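Local coordinates for sulfhydryl oxidase 1 (Homo sapiens, PDB 3LLK), which catalyses the FAD-dependent oxidation of thiols to disulfides, with molecular oxygen as the final electron acceptor, at residues Glu71-Lys74 against Lys80-Tyr83; Ser121-Phe126 against Leu190-Ser195; Gln217-Pro220 against Ala226-Asn229. All coordinates share one frame; numbering follows the deposited sequence.

Contact 1. Residues Glu71-Lys74 against Lys80-Tyr83; sequences EWLK and KIPY
With chi1 at 180°, CG of Trp72 stands beside the carbonyl carbon, which carries the benzo end of the indole off the helix toward Ile81. Ile81, whose CB already points at the helix, carries CG1 anti to its carbonyl carbon (chi1 -65°), and the extended second torsion sends CD1 onward to Leu73 while CG2 is turned to Trp72. Two branches of one isoleucine therefore serve two neighbours. CG2 of Ile81 meets CH2 of Trp72 at 4.0 Å and comes to the rim of the indole, near its plane, so the methyl does not lie over a face. CD1 of Ile81 approaches CD2 of Leu73 at 4.3 Å, a looser apolar contact. No hydrogen bond crosses between the segments, and the buried surface is a modest 103 Å². Away from the contact, NZ of Lys74 forms a salt bridge to OE2 of Glu71 at 2.8 Å, within the helix, on the syn side of that oxygen. Around the contact, Phe86 of helix 83-92 touches both Trp72 and Leu73, and Leu42 of helix 39-55 packs on Ile81. Helix 60-75 thus packs against strand 80-82, to which a short turn connects it; the strand pairs antiparallel with strand 36-38, in what is probably the degenerate half of the oxidase pseudo-dimer.

Contact 2. Residues Ser121-Phe126 against Leu190-Ser195; sequences SLWVLF and LWLWSS. With FAD (flavin-adenine dinucleotide), chain D.
Trp123 is unusual in meeting Leu192 with the rim of an indole that serves the flavin cofactor with its other parts. CD1 of Leu192 lies 3.8 Å from CZ3 of Trp123, in the plane of the ring. Methyl C8M of FAD sits 3.4 Å above one face of that indole, offset toward its rim. The ring nitrogen is used as well: Trp123 NE1 donates to the ribityl hydroxyl O2' of FAD over 2.8 Å, nearly straight at 165°. Face and N-H are taken up by FAD and the rim by Leu192, which together would limit the rotation of the ring. With a leucine in place of Trp123, the flavin hydroxyl O2' would probably lose its N-H donor and the C8M methyl the flat surface beneath it.

Leu192 is forked across the helix interface. Its second methyl, CD2, rests against the neighbouring turn, 3.7 Å from CB of Phe126 and 3.6 Å from the carbonyl C of Phe126. The Phe126 side chain starts toward Leu192, but CG lies anti to the carbonyl carbon (chi1 -73°) and the ring then turns off from Leu192. From the next residue, the carbonyl O of Trp193 accepts a hydrogen bond from the adenine amino nitrogen N6A of FAD at 2.9 Å, so the two helices grip opposite ends of one cofactor.

Helix 118-134 and helix 185-203 meet here in the core of the four-helix bundle characteristic of the Erv family. Helix 150-161 receives the Phe126 ring through Ile154, Tyr157 and Val158; Phe171 of helix 165-179 packs on Leu192, and helix 16-30 borders Leu122 and Leu125.

Contact 3. Residues Gln217-Pro220 against Ala226-Asn229; sequences QWPP and ACHN. With FAD (flavin-adenine dinucleotide), chain D.
His228 and Pro219 supply the one hydrogen bond between the segments, donated by NE2 of His228 to O of Pro219 over 2.8 Å. The nitrogen lies in the carbonyl plane, with a C=O...donor angle of 154°. On the imidazole side the fit is less exact: the N-H...acceptor angle is 137° and the oxygen stands 19° out of the ring plane. The direction of this bond requires a proton on NE2.

Apolar contact is provided by CG of Pro219, which touches SG of Cys227 at 3.9 Å. That sulfur is disulfide-bonded to Cys224, and Phe245 of helix 239-249 packs against both Pro219 and Cys227.

Face contacts link the loop to the cofactor. The Trp218 indole is sandwiched: CB of Pro219 stands 3.8 Å above the centre of one face, and on the opposite face C4A of the FAD adenine lies 3.4 Å from the plane, offset toward the rim. The peptide bond before Pro219 is cis, which folds the proline back over the preceding tryptophan. CB of Trp218 also comes within 3.2 Å of N7A of FAD. Pro219 thus bridges two layers, with the adenine-facing indole on one side and the disulfide loop on the other. A cis aromatic-proline pair of this kind here forms a wall of the adenine pocket, backed by the loop of a CxxC disulfide, Cys224-Cys227.

How the contacts relate
From the N terminus the three contacts follow one another in series, and none encloses or crosses another. Contact 1 closes a tight connection, five residues between its segments, the first of them still in helix 60-75, leading to strand 80-82. Contact 2 closes a long excursion of 63 residues, largely helical, and joins helices 118-134 and 185-203 of the cofactor-binding bundle. Contact 3 closes another five-residue loop, tying together two parts of the region between helix 185-203 and helix 239-249. Contacts 2 and 3 touch directly, NE1 of Trp193 lying 2.8 Å from O of Trp218 in a probable hydrogen bond, and both reach FAD. Contact 1 stands apart, its centre about 27 Å from that of contact 2.

Contact 1. Residues Glu71-Lys74 against Lys80-Tyr83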
loop_
_atom_site.group_PDB
_atom_site.type_symbol
_atom_site.label_atom_id
_atom_site.label_comp_id
_atom_site.label_asym_id
_atom_site.label_seq_id
_atom_site.Cartn_x
_atom_site.Cartn_y
_atom_site.Cartn_z
ATOM N N GLU A 71 -15.696 2.217 -12.163
ATOM C CA GLU A 71 -16.968 2.641 -12.749
ATOM C C GLU A 71 -18.108 1.669 -12.447
ATOM O O GLU A 71 -19.245 2.085 -12.215
ATOM C CB GLU A 71 -16.817 2.826 -14.264
ATOM C CG GLU A 71 -15.995 4.046 -14.638
ATOM C CD GLU A 71 -16.428 5.290 -13.871
ATOM O OE1 GLU A 71 -17.641 5.597 -13.860
ATOM O OE2 GLU A 71 -15.560 5.967 -13.280
ATOM N N TRP A 72 -17.804 0.376 -12.444
ATOM C CA TRP A 72 -18.824 -0.615 -12.132
ATOM C C TRP A 72 -19.330 -0.377 -10.705
ATOM O O TRP A 72 -20.532 -0.434 -10.444
ATOM C CB TRP A 72 -18.252 -2.026 -12.230
ATOM C CG TRP A 72 -19.264 -3.078 -11.913
ATOM C CD1 TRP A 72 -20.196 -3.604 -12.763
ATOM C CD2 TRP A 72 -19.467 -3.719 -10.646
ATOM N NE1 TRP A 72 -20.964 -4.537 -12.106
ATOM C CE2 TRP A 72 -20.540 -4.626 -10.804
ATOM C CE3 TRP A 72 -18.849 -3.614 -9.392
ATOM C CZ2 TRP A 72 -21.011 -5.426 -9.753
ATOM C CZ3 TRP A 72 -19.317 -4.410 -8.343
ATOM C CH2 TRP A 72 -20.388 -5.304 -8.533
ATOM N N LEU A 73 -18.403 -0.123 -9.786
ATOM C CA LEU A 73 -18.750 0.131 -8.387
ATOM C C LEU A 73 -19.607 1.383 -8.255
ATOM O O LEU A 73 -20.606 1.386 -7.530
ATOM C CB LEU A 73 -17.488 0.300 -7.536
ATOM C CG LEU A 73 -16.723 -0.968 -7.163
ATOM C CD1 LEU A 73 -15.410 -0.606 -6.473
ATOM C CD2 LEU A 73 -17.592 -1.818 -6.245
ATOM N N LYS A 74 -19.199 2.443 -8.949
ATOM C CA LYS A 74 -19.915 3.711 -8.917
ATOM C C LYS A 74 -21.353 3.564 -9.401
ATOM O O LYS A 74 -22.237 4.281 -8.944
ATOM C CB LYS A 74 -19.178 4.755 -9.764
ATOM C CG LYS A 74 -17.926 5.317 -9.090
ATOM C CD LYS A 74 -17.017 6.052 -10.066
ATOM C CE LYS A 74 -17.709 7.237 -10.711
ATOM N NZ LYS A 74 -16.850 7.881 -11.746
ATOM N N LYS A 80 -25.950 -2.764 -0.606
ATOM C CA LYS A 80 -25.313 -4.053 -0.361
ATOM C C LYS A 80 -24.889 -4.702 -1.668
ATOM O O LYS A 80 -25.665 -4.762 -2.627
ATOM C CB LYS A 80 -26.275 -4.980 0.384
ATOM C CG LYS A 80 -26.758 -4.426 1.717
ATOM C CD LYS A 80 -27.965 -5.191 2.257
ATOM C CE LYS A 80 -27.614 -6.597 2.735
ATOM N NZ LYS A 80 -27.144 -7.473 1.636
ATOM N N ILE A 81 -23.652 -5.188 -1.703
ATOM C CA ILE A 81 -23.116 -5.846 -2.889
ATOM C C ILE A 81 -22.565 -7.209 -2.495
ATOM O O ILE A 81 -21.575 -7.294 -1.771
ATOM C CB ILE A 81 -21.965 -5.024 -3.526
ATOM C CG1 ILE A 81 -22.500 -3.692 -4.061
ATOM C CG2 ILE A 81 -21.304 -5.828 -4.640
ATOM C CD1 ILE A 81 -21.441 -2.806 -4.694
ATOM N N PRO A 82 -23.218 -8.297 -2.939
ATOM C CA PRO A 82 -22.718 -9.631 -2.592
ATOM C C PRO A 82 -21.325 -9.812 -3.189
ATOM O O PRO A 82 -21.066 -9.400 -4.329
ATOM C CB PRO A 82 -23.736 -10.566 -3.245
ATOM C CG PRO A 82 -25.001 -9.771 -3.239
ATOM C CD PRO A 82 -24.513 -8.383 -3.634
ATOM N N TYR A 83 -20.419 -10.425 -2.442
ATOM C CA TYR A 83 -19.091 -10.613 -2.995
ATOM C C TYR A 83 -19.162 -11.418 -4.292
ATOM O O TYR A 83 -18.421 -11.145 -5.245
ATOM C CB TYR A 83 -18.162 -11.324 -2.015
ATOM C CG TYR A 83 -16.781 -11.441 -2.583
ATOM C CD1 TYR A 83 -15.974 -10.307 -2.735
ATOM C CD2 TYR A 83 -16.312 -12.660 -3.075
ATOM C CE1 TYR A 83 -14.738 -10.384 -3.368
ATOM C CE2 TYR A 83 -15.076 -12.749 -3.715
ATOM C CZ TYR A 83 -14.296 -11.607 -3.861
ATOM O OH TYR A 83 -13.096 -11.687 -4.521
#

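Contact 2. Residues Ser121-Phe126 against Leu190-Ser195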
loop_
_atom_site.group_PDB
_atom_site.type_symbol
_atom_site.label_atom_id
_atom_site.label_comp_id
_atom_site.label_asym_id
_atom_site.label_seq_id
_atom_site.Cartn_x
_atom_site.Cartn_y
_atom_site.Cartn_z
ATOM N N SER A 121 3.891 -6.154 0.327
ATOM C CA SER A 121 3.373 -5.541 -0.883
ATOM C C SER A 121 2.348 -4.461 -0.597
ATOM O O SER A 121 2.210 -3.525 -1.373
ATOM C CB SER A 121 2.752 -6.594 -1.805
ATOM O OG SER A 121 1.483 -7.000 -1.344
ATOM N N LEU A 122 1.632 -4.589 0.517
ATOM C CA LEU A 122 0.617 -3.604 0.871
ATOM C C LEU A 122 1.278 -2.290 1.293
ATOM O O LEU A 122 0.830 -1.215 0.890
ATOM C CB LEU A 122 -0.286 -4.142 1.984
ATOM C CG LEU A 122 -1.570 -3.337 2.195
ATOM C CD1 LEU A 122 -2.355 -3.271 0.882
ATOM C CD2 LEU A 122 -2.400 -3.988 3.299
ATOM N N TRP A 123 2.340 -2.380 2.091
ATOM C CA TRP A 123 3.086 -1.195 2.503
ATOM C C TRP A 123 3.598 -0.488 1.249
ATOM O O TRP A 123 3.452 0.728 1.106
ATOM C CB TRP A 123 4.302 -1.572 3.359
ATOM C CG TRP A 123 4.045 -1.671 4.834
ATOM C CD1 TRP A 123 4.276 -2.753 5.635
ATOM C CD2 TRP A 123 3.571 -0.626 5.695
ATOM N NE1 TRP A 123 3.977 -2.445 6.943
ATOM C CE2 TRP A 123 3.542 -1.148 7.006
ATOM C CE3 TRP A 123 3.172 0.702 5.483
ATOM C CZ2 TRP A 123 3.124 -0.386 8.108
ATOM C CZ3 TRP A 123 2.756 1.460 6.584
ATOM C CH2 TRP A 123 2.736 0.908 7.877
ATOM N N VAL A 124 4.208 -1.254 0.343
ATOM C CA VAL A 124 4.761 -0.671 -0.873
ATOM C C VAL A 124 3.675 0.043 -1.650
ATOM O O VAL A 124 3.856 1.199 -2.031
ATOM C CB VAL A 124 5.443 -1.731 -1.774
ATOM C CG1 VAL A 124 6.038 -1.058 -3.029
ATOM C CG2 VAL A 124 6.555 -2.416 -1.002
ATOM N N LEU A 125 2.542 -0.631 -1.848
ATOM C CA LEU A 125 1.409 -0.048 -2.567
ATOM C C LEU A 125 0.956 1.251 -1.902
ATOM O O LEU A 125 0.793 2.270 -2.575
ATOM C CB LEU A 125 0.237 -1.044 -2.619
ATOM C CG LEU A 125 -1.137 -0.571 -3.133
ATOM C CD1 LEU A 125 -0.997 0.024 -4.531
ATOM C CD2 LEU A 125 -2.128 -1.747 -3.160
ATOM N N PHE A 126 0.767 1.217 -0.579
ATOM C CA PHE A 126 0.329 2.401 0.168
ATOM C C PHE A 126 1.282 3.595 -0.009
ATOM O O PHE A 126 0.845 4.706 -0.315
ATOM C CB PHE A 126 0.192 2.092 1.677
ATOM C CG PHE A 126 -1.013 1.246 2.044
ATOM C CD1 PHE A 126 -2.043 1.007 1.133
ATOM C CD2 PHE A 126 -1.108 0.690 3.318
ATOM C CE1 PHE A 126 -3.152 0.217 1.490
ATOM C CE2 PHE A 126 -2.210 -0.098 3.685
ATOM C CZ PHE A 126 -3.230 -0.334 2.768
ATOM N N LEU A 190 5.131 11.728 4.372
ATOM C CA LEU A 190 6.009 11.621 5.528
ATOM C C LEU A 190 5.317 10.940 6.695
ATOM O O LEU A 190 5.952 10.246 7.481
ATOM C CB LEU A 190 6.491 13.008 5.957
ATOM C CG LEU A 190 7.448 13.720 4.998
ATOM C CD1 LEU A 190 7.687 15.146 5.475
ATOM C CD2 LEU A 190 8.763 12.953 4.920
ATOM N N TRP A 191 4.015 11.158 6.824
ATOM C CA TRP A 191 3.270 10.545 7.917
ATOM C C TRP A 191 3.291 9.025 7.804
ATOM O O TRP A 191 3.488 8.321 8.798
ATOM C CB TRP A 191 1.806 11.003 7.930
ATOM C CG TRP A 191 1.073 10.443 9.122
ATOM C CD1 TRP A 191 1.001 10.997 10.369
ATOM C CD2 TRP A 191 0.426 9.165 9.217
ATOM N NE1 TRP A 191 0.362 10.146 11.235
ATOM C CE2 TRP A 191 -0.004 9.013 10.557
ATOM C CE3 TRP A 191 0.174 8.132 8.304
ATOM C CZ2 TRP A 191 -0.674 7.872 11.007
ATOM C CZ3 TRP A 191 -0.495 6.992 8.752
ATOM C CH2 TRP A 191 -0.911 6.875 10.095
ATOM N N LEU A 192 3.061 8.521 6.598
ATOM C CA LEU A 192 3.035 7.074 6.380
ATOM C C LEU A 192 4.433 6.502 6.563
ATOM O O LEU A 192 4.610 5.418 7.121
ATOM C CB LEU A 192 2.534 6.753 4.970
ATOM C CG LEU A 192 2.182 5.281 4.710
ATOM C CD1 LEU A 192 1.114 4.821 5.682
ATOM C CD2 LEU A 192 1.709 5.120 3.269
ATOM N N TRP A 193 5.424 7.243 6.081
ATOM C CA TRP A 193 6.814 6.835 6.182
ATOM C C TRP A 193 7.244 6.662 7.633
ATOM O O TRP A 193 7.764 5.607 8.015
ATOM C CB TRP A 193 7.704 7.875 5.501
ATOM C CG TRP A 193 9.135 7.856 5.954
ATOM C CD1 TRP A 193 10.085 6.926 5.643
ATOM C CD2 TRP A 193 9.773 8.813 6.809
ATOM N NE1 TRP A 193 11.276 7.247 6.250
ATOM C CE2 TRP A 193 11.113 8.399 6.973
ATOM C CE3 TRP A 193 9.339 9.979 7.454
ATOM C CZ2 TRP A 193 12.032 9.112 7.761
ATOM C CZ3 TRP A 193 10.252 10.691 8.239
ATOM C CH2 TRP A 193 11.583 10.251 8.384
ATOM N N SER A 194 7.032 7.696 8.444
ATOM C CA SER A 194 7.430 7.624 9.845
ATOM C C SER A 194 6.569 6.636 10.617
ATOM O O SER A 194 7.056 5.982 11.534
ATOM C CB SER A 194 7.383 9.012 10.503
ATOM O OG SER A 194 6.073 9.524 10.547
ATOM N N SER A 195 5.295 6.521 10.256
ATOM C CA SER A 195 4.423 5.572 10.940
ATOM C C SER A 195 4.918 4.151 10.652
ATOM O O SER A 195 4.884 3.278 11.517
ATOM C CB SER A 195 2.970 5.729 10.475
ATOM O OG SER A 195 2.365 6.902 11.014
HETATM P PA FAD D . 7.748 -4.300 5.242
HETATM O O1A FAD D . 6.543 -5.024 4.753
HETATM O O2A FAD D . 7.799 -3.596 6.552
HETATM O O5B FAD D . 8.245 -3.272 4.166
HETATM C C5B FAD D . 7.970 -3.330 2.765
HETATM C C4B FAD D . 9.189 -2.670 2.175
HETATM O O4B FAD D . 8.860 -1.255 2.124
HETATM C C3B FAD D . 10.671 -2.890 2.546
HETATM O O3B FAD D . 11.290 -4.051 1.994
HETATM C C2B FAD D . 11.221 -1.590 2.167
HETATM O O2B FAD D . 11.651 -1.482 0.845
HETATM C C1B FAD D . 10.091 -0.572 2.382
HETATM N N9A FAD D . 9.994 0.127 3.625
HETATM C C8A FAD D . 10.403 -0.193 4.947
HETATM N N7A FAD D . 10.187 0.707 5.848
HETATM C C5A FAD D . 9.602 1.723 5.104
HETATM C C6A FAD D . 9.177 3.003 5.509
HETATM N N6A FAD D . 9.308 3.462 6.761
HETATM N N1A FAD D . 8.639 3.876 4.583
HETATM C C2A FAD D . 8.557 3.589 3.255
HETATM N N3A FAD D . 8.981 2.318 2.842
HETATM C C4A FAD D . 9.499 1.417 3.824
HETATM N N1 FAD D . 2.967 -7.192 11.614
HETATM C C2 FAD D . 3.050 -7.633 12.918
HETATM O O2 FAD D . 3.634 -8.712 13.106
HETATM N N3 FAD D . 2.459 -6.725 13.788
HETATM C C4 FAD D . 1.829 -5.494 13.482
HETATM O O4 FAD D . 1.293 -4.801 14.409
HETATM C C4X FAD D . 1.796 -5.146 12.147
HETATM N N5 FAD D . 1.091 -3.975 11.718
HETATM C C5X FAD D . 0.913 -3.613 10.356
HETATM C C6 FAD D . 0.099 -2.502 10.061
HETATM C C7 FAD D . -0.054 -2.131 8.696
HETATM C C7M FAD D . -0.952 -0.917 8.452
HETATM C C8 FAD D . 0.593 -2.855 7.650
HETATM C C8M FAD D . 0.585 -2.600 6.156
HETATM C C9 FAD D . 1.362 -3.970 7.980
HETATM C C9A FAD D . 1.538 -4.451 9.304
HETATM N N10 FAD D . 2.310 -5.580 9.888
HETATM C C10 FAD D . 2.387 -6.022 11.183
HETATM C "C1'" FAD D . 3.192 -6.245 8.981
HETATM C "C2'" FAD D . 4.597 -5.744 8.849
HETATM O "O2'" FAD D . 4.631 -4.296 8.911
HETATM C "C3'" FAD D . 5.385 -6.155 7.642
HETATM O "O3'" FAD D . 4.670 -5.823 6.459
HETATM C "C4'" FAD D . 5.945 -7.564 7.540
HETATM O "O4'" FAD D . 6.478 -8.003 8.825
HETATM C "C5'" FAD D . 6.887 -7.859 6.454
HETATM O "O5'" FAD D . 8.063 -7.085 6.705
HETATM P P FAD D . 9.173 -6.787 5.662
HETATM O O1P FAD D . 10.401 -6.881 6.453
HETATM O O2P FAD D . 9.113 -7.678 4.473
HETATM O O3P FAD D . 9.003 -5.277 5.129
#

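Contact 3. Residues Gln217-Pro220 against Ala226-Asn229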
loop_
_atom_site.group_PDB
_atom_site.type_symbol
_atom_site.label_atom_id
_atom_site.label_comp_id
_atom_site.label_asym_id
_atom_site.label_seq_id
_atom_site.Cartn_x
_atom_site.Cartn_y
_atom_site.Cartn_z
ATOM N N GLN A 217 15.392 1.215 10.563
ATOM C CA GLN A 217 14.753 2.509 10.384
ATOM C C GLN A 217 15.098 2.854 8.940
ATOM O O GLN A 217 16.249 3.159 8.604
ATOM C CB GLN A 217 15.323 3.514 11.381
ATOM C CG GLN A 217 14.880 3.195 12.808
ATOM C CD GLN A 217 13.364 3.217 12.959
ATOM O OE1 GLN A 217 12.754 4.280 13.093
ATOM N NE2 GLN A 217 12.744 2.038 12.919
ATOM N N TRP A 218 14.075 2.773 8.097
ATOM C CA TRP A 218 14.176 2.966 6.655
ATOM C C TRP A 218 13.978 4.412 6.182
ATOM O O TRP A 218 13.121 5.126 6.687
ATOM C CB TRP A 218 13.134 2.050 6.008
ATOM C CG TRP A 218 13.322 1.759 4.569
ATOM C CD1 TRP A 218 13.943 0.673 4.030
ATOM C CD2 TRP A 218 12.829 2.529 3.473
ATOM N NE1 TRP A 218 13.858 0.711 2.660
ATOM C CE2 TRP A 218 13.179 1.842 2.290
ATOM C CE3 TRP A 218 12.119 3.736 3.373
ATOM C CZ2 TRP A 218 12.841 2.320 1.015
ATOM C CZ3 TRP A 218 11.782 4.211 2.102
ATOM C CH2 TRP A 218 12.144 3.502 0.943
ATOM N N PRO A 219 14.729 4.835 5.151
ATOM C CA PRO A 219 15.731 4.073 4.400
ATOM C C PRO A 219 17.085 3.986 5.108
ATOM O O PRO A 219 17.529 4.951 5.746
ATOM C CB PRO A 219 15.814 4.838 3.089
ATOM C CG PRO A 219 15.704 6.284 3.574
ATOM C CD PRO A 219 14.601 6.211 4.624
ATOM N N PRO A 220 17.758 2.824 5.016
ATOM C CA PRO A 220 19.062 2.697 5.679
ATOM C C PRO A 220 20.095 3.581 4.975
ATOM O O PRO A 220 19.868 4.028 3.850
ATOM C CB PRO A 220 19.365 1.204 5.558
ATOM C CG PRO A 220 18.747 0.853 4.235
ATOM C CD PRO A 220 17.411 1.589 4.287
ATOM N N ALA A 226 22.063 10.831 2.444
ATOM C CA ALA A 226 21.706 12.219 2.748
ATOM C C ALA A 226 20.481 12.326 3.653
ATOM O O ALA A 226 20.274 13.341 4.309
ATOM C CB ALA A 226 21.464 12.996 1.453
ATOM N N CYS A 227 19.672 11.275 3.689
ATOM C CA CYS A 227 18.463 11.263 4.510
ATOM C C CYS A 227 18.806 11.294 5.989
ATOM O O CYS A 227 17.970 11.640 6.826
ATOM C CB CYS A 227 17.655 9.990 4.226
ATOM S SG CYS A 227 16.883 9.853 2.583
ATOM N N HIS A 228 20.050 10.932 6.292
ATOM C CA HIS A 228 20.552 10.844 7.660
ATOM C C HIS A 228 21.406 12.015 8.147
ATOM O O HIS A 228 22.379 12.395 7.490
ATOM C CB HIS A 228 21.378 9.563 7.803
ATOM C CG HIS A 228 20.606 8.312 7.528
ATOM N ND1 HIS A 228 20.020 7.564 8.526
ATOM C CD2 HIS A 228 20.310 7.687 6.364
ATOM C CE1 HIS A 228 19.397 6.530 7.989
ATOM N NE2 HIS A 228 19.557 6.581 6.679
ATOM N N ASN A 229 21.045 12.563 9.307
ATOM C CA ASN A 229 21.809 13.655 9.908
ATOM C C ASN A 229 22.920 13.047 10.768
ATOM O O ASN A 229 22.922 11.840 11.028
ATOM C CB ASN A 229 20.908 14.563 10.758
ATOM C CG ASN A 229 20.096 15.536 9.911
ATOM O OD1 ASN A 229 20.570 16.027 8.883
ATOM N ND2 ASN A 229 18.879 15.833 10.347
HETATM P PA FAD D . 7.748 -4.300 5.242
HETATM O O1A FAD D . 6.543 -5.024 4.753
HETATM O O2A FAD D . 7.799 -3.596 6.552
HETATM O O5B FAD D . 8.245 -3.272 4.166
HETATM C C5B FAD D . 7.970 -3.330 2.765
HETATM C C4B FAD D . 9.189 -2.670 2.175
HETATM O O4B FAD D . 8.860 -1.255 2.124
HETATM C C3B FAD D . 10.671 -2.890 2.546
HETATM O O3B FAD D . 11.290 -4.051 1.994
HETATM C C2B FAD D . 11.221 -1.590 2.167
HETATM O O2B FAD D . 11.651 -1.482 0.845
HETATM C C1B FAD D . 10.091 -0.572 2.382
HETATM N N9A FAD D . 9.994 0.127 3.625
HETATM C C8A FAD D . 10.403 -0.193 4.947
HETATM N N7A FAD D . 10.187 0.707 5.848
HETATM C C5A FAD D . 9.602 1.723 5.104
HETATM C C6A FAD D . 9.177 3.003 5.509
HETATM N N6A FAD D . 9.308 3.462 6.761
HETATM N N1A FAD D . 8.639 3.876 4.583
HETATM C C2A FAD D . 8.557 3.589 3.255
HETATM N N3A FAD D . 8.981 2.318 2.842
HETATM C C4A FAD D . 9.499 1.417 3.824
HETATM N N1 FAD D . 2.967 -7.192 11.614
HETATM C C2 FAD D . 3.050 -7.633 12.918
HETATM O O2 FAD D . 3.634 -8.712 13.106
HETATM N N3 FAD D . 2.459 -6.725 13.788
HETATM C C4 FAD D . 1.829 -5.494 13.482
HETATM O O4 FAD D . 1.293 -4.801 14.409
HETATM C C4X FAD D . 1.796 -5.146 12.147
HETATM N N5 FAD D . 1.091 -3.975 11.718
HETATM C C5X FAD D . 0.913 -3.613 10.356
HETATM C C6 FAD D . 0.099 -2.502 10.061
HETATM C C7 FAD D . -0.054 -2.131 8.696
HETATM C C7M FAD D . -0.952 -0.917 8.452
HETATM C C8 FAD D . 0.593 -2.855 7.650
HETATM C C8M FAD D . 0.585 -2.600 6.156
HETATM C C9 FAD D . 1.362 -3.970 7.980
HETATM C C9A FAD D . 1.538 -4.451 9.304
HETATM N N10 FAD D . 2.310 -5.580 9.888
HETATM C C10 FAD D . 2.387 -6.022 11.183
HETATM C "C1'" FAD D . 3.192 -6.245 8.981
HETATM C "C2'" FAD D . 4.597 -5.744 8.849
HETATM O "O2'" FAD D . 4.631 -4.296 8.911
HETATM C "C3'" FAD D . 5.385 -6.155 7.642
HETATM O "O3'" FAD D . 4.670 -5.823 6.459
HETATM C "C4'" FAD D . 5.945 -7.564 7.540
HETATM O "O4'" FAD D . 6.478 -8.003 8.825
HETATM C "C5'" FAD D . 6.887 -7.859 6.454
HETATM O "O5'" FAD D . 8.063 -7.085 6.705
HETATM P P FAD D . 9.173 -6.787 5.662
HETATM O O1P FAD D . 10.401 -6.881 6.453
HETATM O O2P FAD D . 9.113 -7.678 4.473
HETATM O O3P FAD D . 9.003 -5.277 5.129
#